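Local coordinates for Hpy188I (Helicobacter pylori, PDB 3OR3), which cleaves double-stranded DNA at a specific sequence as a restriction endonuclease, probably of the GIY-YIG nuclease family and dependent on a divalent metal ion, at residues D24-E29 with K80-G85. Residues are numbered along the deposited sequence; the frame is centred on the assembly and turned at random. Where two conformers were deposited one is given.
Sequences DDLKDE and KIFKIG. With CA (calcium ion), chain I; nucleotides of chain E.
Lys80, at the start of strand 80-87, an outer strand of the sheet within this chain, lays its whole length against the type I turn Leu26-Glu29, a worked example of a lysine serving as both hydrocarbon and charge. Its CB packs against two CB atoms of the turn, 4.0 Å from that of Glu29 and 4.1 Å from that of Leu26. CG lies 3.5 Å from Leu26 O, and a bend at chi2 (-56°) then directs CD and CE past the carbonyl oxygens of Leu26 and Glu29. At the tip, NZ donates to Glu29 O at 2.9 Å, approaching from above the carbonyl plane, with a C=O...N angle of 140°, and it also forms a salt bridge with Asp31. Two residues along the strand from Lys80, the Phe82 ring receives Leu26 CD2 at its edge, 4.0 Å from CD1, while helix 113-125 packs on Phe82 through Val118 and Leu122. Water 1 links Glu29 to the strand, donating to OE1 and, at 2.8 Å, to Ile81 O; OE1 also accepts from Ile175 N of the second subunit. Asp28, pointing away from the strand, binds a calcium ion through OD1, whereas Lys83 reaches a DNA phosphate through NZ. The turn is thus fastened to this strand by apolar packing and a charged tip, and the carboxylate of Asp31 probably favours the protonated form of Lys80.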
loop_
_atom_site.group_PDB
_atom_site.type_symbol
_atom_site.label_atom_id
_atom_site.label_comp_id
_atom_site.label_asym_id
_atom_site.label_seq_id
_atom_site.Cartn_x
_atom_site.Cartn_y
_atom_site.Cartn_z
ATOM N N ASP A 24 -17.148 17.999 17.177
ATOM C CA ASP A 24 -16.500 18.381 18.431
ATOM C C ASP A 24 -15.246 17.551 18.688
ATOM O O ASP A 24 -14.324 17.995 19.390
ATOM C CB ASP A 24 -17.440 18.281 19.632
ATOM C CG ASP A 24 -16.878 18.984 20.868
ATOM O OD1 ASP A 24 -16.587 20.206 20.803
ATOM O OD2 ASP A 24 -16.718 18.307 21.893
ATOM N N ASP A 25 -15.191 16.348 18.120
ATOM C CA ASP A 25 -13.990 15.521 18.236
ATOM C C ASP A 25 -12.790 16.163 17.504
ATOM O O ASP A 25 -11.639 15.745 17.702
ATOM C CB ASP A 25 -14.230 14.102 17.696
ATOM C CG ASP A 25 -15.130 13.286 18.586
ATOM O OD1 ASP A 25 -15.027 13.395 19.808
ATOM O OD2 ASP A 25 -15.955 12.536 18.057
ATOM N N LEU A 26 -13.041 17.193 16.705
ATOM C CA LEU A 26 -11.958 17.918 16.007
ATOM C C LEU A 26 -11.494 19.192 16.712
ATOM O O LEU A 26 -10.652 19.918 16.197
ATOM C CB LEU A 26 -12.408 18.291 14.595
ATOM C CG LEU A 26 -12.768 17.127 13.670
ATOM C CD1 LEU A 26 -13.189 17.674 12.296
ATOM C CD2 LEU A 26 -11.588 16.171 13.505
ATOM N N LYS A 27 -12.043 19.454 17.891
ATOM C CA LYS A 27 -11.849 20.755 18.530
ATOM C C LYS A 27 -10.393 21.074 18.870
ATOM O O LYS A 27 -10.039 22.240 18.924
ATOM C CB LYS A 27 -12.743 20.867 19.753
ATOM C CG LYS A 27 -12.355 19.962 20.898
ATOM C CD LYS A 27 -13.189 20.309 22.121
ATOM C CE LYS A 27 -13.295 19.103 23.040
ATOM N NZ LYS A 27 -11.984 18.782 23.650
ATOM N N ASP A 28 -9.542 20.058 19.063
ATOM C CA ASP A 28 -8.107 20.297 19.321
ATOM C C ASP A 28 -7.218 20.137 18.110
ATOM O O ASP A 28 -5.985 20.139 18.225
ATOM C CB ASP A 28 -7.599 19.347 20.408
ATOM C CG ASP A 28 -8.343 19.527 21.693
ATOM O OD1 ASP A 28 -8.801 20.644 21.913
ATOM O OD2 ASP A 28 -8.530 18.552 22.425
ATOM N N GLU A 29 -7.827 19.972 16.952
ATOM C CA GLU A 29 -7.058 19.840 15.738
ATOM C C GLU A 29 -6.493 21.191 15.330
ATOM O O GLU A 29 -6.863 22.257 15.867
ATOM C CB GLU A 29 -7.894 19.226 14.629
ATOM C CG GLU A 29 -8.220 17.737 14.842
ATOM C CD GLU A 29 -7.085 17.024 15.511
ATOM O OE1 GLU A 29 -6.014 16.872 14.880
ATOM O OE2 GLU A 29 -7.254 16.675 16.686
ATOM N N LYS A 80 -10.748 22.604 10.225
ATOM C CA LYS A 80 -9.793 21.771 11.014
ATOM C C LYS A 80 -9.144 20.708 10.124
ATOM O O LYS A 80 -9.819 20.086 9.322
ATOM C CB LYS A 80 -10.495 21.057 12.196
ATOM C CG LYS A 80 -10.999 21.964 13.339
ATOM C CD LYS A 80 -9.862 22.799 13.885
ATOM C CE LYS A 80 -10.222 23.520 15.171
ATOM N NZ LYS A 80 -9.054 24.217 15.742
ATOM N N ILE A 81 -7.835 20.528 10.254
ATOM C CA ILE A 81 -7.151 19.464 9.547
ATOM C C ILE A 81 -7.451 18.120 10.198
ATOM O O ILE A 81 -7.047 17.858 11.336
ATOM C CB ILE A 81 -5.644 19.685 9.466
ATOM C CG1 ILE A 81 -5.360 20.921 8.615
ATOM C CG2 ILE A 81 -4.981 18.466 8.859
ATOM C CD1 ILE A 81 -3.871 21.322 8.603
ATOM N N PHE A 82 -8.188 17.291 9.470
ATOM C CA PHE A 82 -8.523 15.946 9.918
ATOM C C PHE A 82 -7.433 14.918 9.532
ATOM O O PHE A 82 -7.065 14.059 10.315
ATOM C CB PHE A 82 -9.877 15.539 9.338
ATOM C CG PHE A 82 -10.179 14.082 9.472
ATOM C CD1 PHE A 82 -10.540 13.548 10.701
ATOM C CD2 PHE A 82 -10.074 13.227 8.371
ATOM C CE1 PHE A 82 -10.794 12.161 10.854
ATOM C CE2 PHE A 82 -10.322 11.851 8.517
ATOM C CZ PHE A 82 -10.702 11.326 9.745
ATOM N N LYS A 83 -6.923 15.018 8.316
ATOM C CA LYS A 83 -5.949 14.082 7.841
ATOM C C LYS A 83 -5.093 14.674 6.720
ATOM O O LYS A 83 -5.562 15.485 5.925
ATOM C CB LYS A 83 -6.641 12.793 7.345
ATOM C CG LYS A 83 -5.643 11.794 6.766
ATOM C CD LYS A 83 -6.224 10.393 6.602
ATOM C CE LYS A 83 -5.182 9.430 6.006
ATOM N NZ LYS A 83 -5.715 8.050 5.840
ATOM N N ILE A 84 -3.837 14.219 6.676
ATOM C CA ILE A 84 -2.933 14.405 5.549
ATOM C C ILE A 84 -2.591 13.008 5.006
ATOM O O ILE A 84 -2.282 12.089 5.762
ATOM C CB ILE A 84 -1.650 15.140 5.956
ATOM C CG1 ILE A 84 -1.976 16.560 6.451
ATOM C CG2 ILE A 84 -0.662 15.187 4.771
ATOM C CD1 ILE A 84 -0.897 17.215 7.344
ATOM N N GLY A 85 -2.686 12.829 3.700
ATOM C CA GLY A 85 -2.304 11.562 3.078
ATOM C C GLY A 85 -1.790 11.742 1.675
ATOM O O GLY A 85 -1.548 12.842 1.269
HETATM CA CA CA I . -8.089 22.492 23.138
ATOM O OP3 DG E 1 -4.127 8.364 1.582
ATOM P P DG E 1 -3.629 7.391 2.633
ATOM O OP1 DG E 1 -2.306 7.820 3.258
ATOM O OP2 DG E 1 -4.704 7.024 3.643
ATOM O "O5'" DG E 1 -3.291 5.995 1.862
ATOM C "C5'" DG E 1 -1.931 5.670 1.520
ATOM C "C4'" DG E 1 -1.910 4.551 0.513
ATOM O "O4'" DG E 1 -2.535 3.399 1.137
ATOM C "C3'" DG E 1 -2.708 4.825 -0.769
ATOM O "O3'" DG E 1 -1.999 4.283 -1.889
ATOM C "C2'" DG E 1 -3.962 4.005 -0.554
ATOM C "C1'" DG E 1 -3.357 2.818 0.161
ATOM N N9 DG E 1 -4.310 1.922 0.803
ATOM C C8 DG E 1 -5.092 2.159 1.911
ATOM N N7 DG E 1 -5.932 1.190 2.159
ATOM C C5 DG E 1 -5.663 0.247 1.174
ATOM C C6 DG E 1 -6.264 -1.010 0.917
ATOM O O6 DG E 1 -7.231 -1.526 1.483
ATOM N N1 DG E 1 -5.643 -1.669 -0.144
ATOM C C2 DG E 1 -4.603 -1.165 -0.884
ATOM N N2 DG E 1 -4.112 -1.956 -1.857
ATOM N N3 DG E 1 -4.072 0.028 -0.684
ATOM C C4 DG E 1 -4.644 0.670 0.357
HETATM O O HOH W 1 -5.069 18.573 13.158
HETATM O O HOH W 2 -6.419 24.616 23.116
HETATM O O HOH W 3 -10.695 22.642 23.440
HETATM O O HOH W 4 -8.707 22.417 25.654
#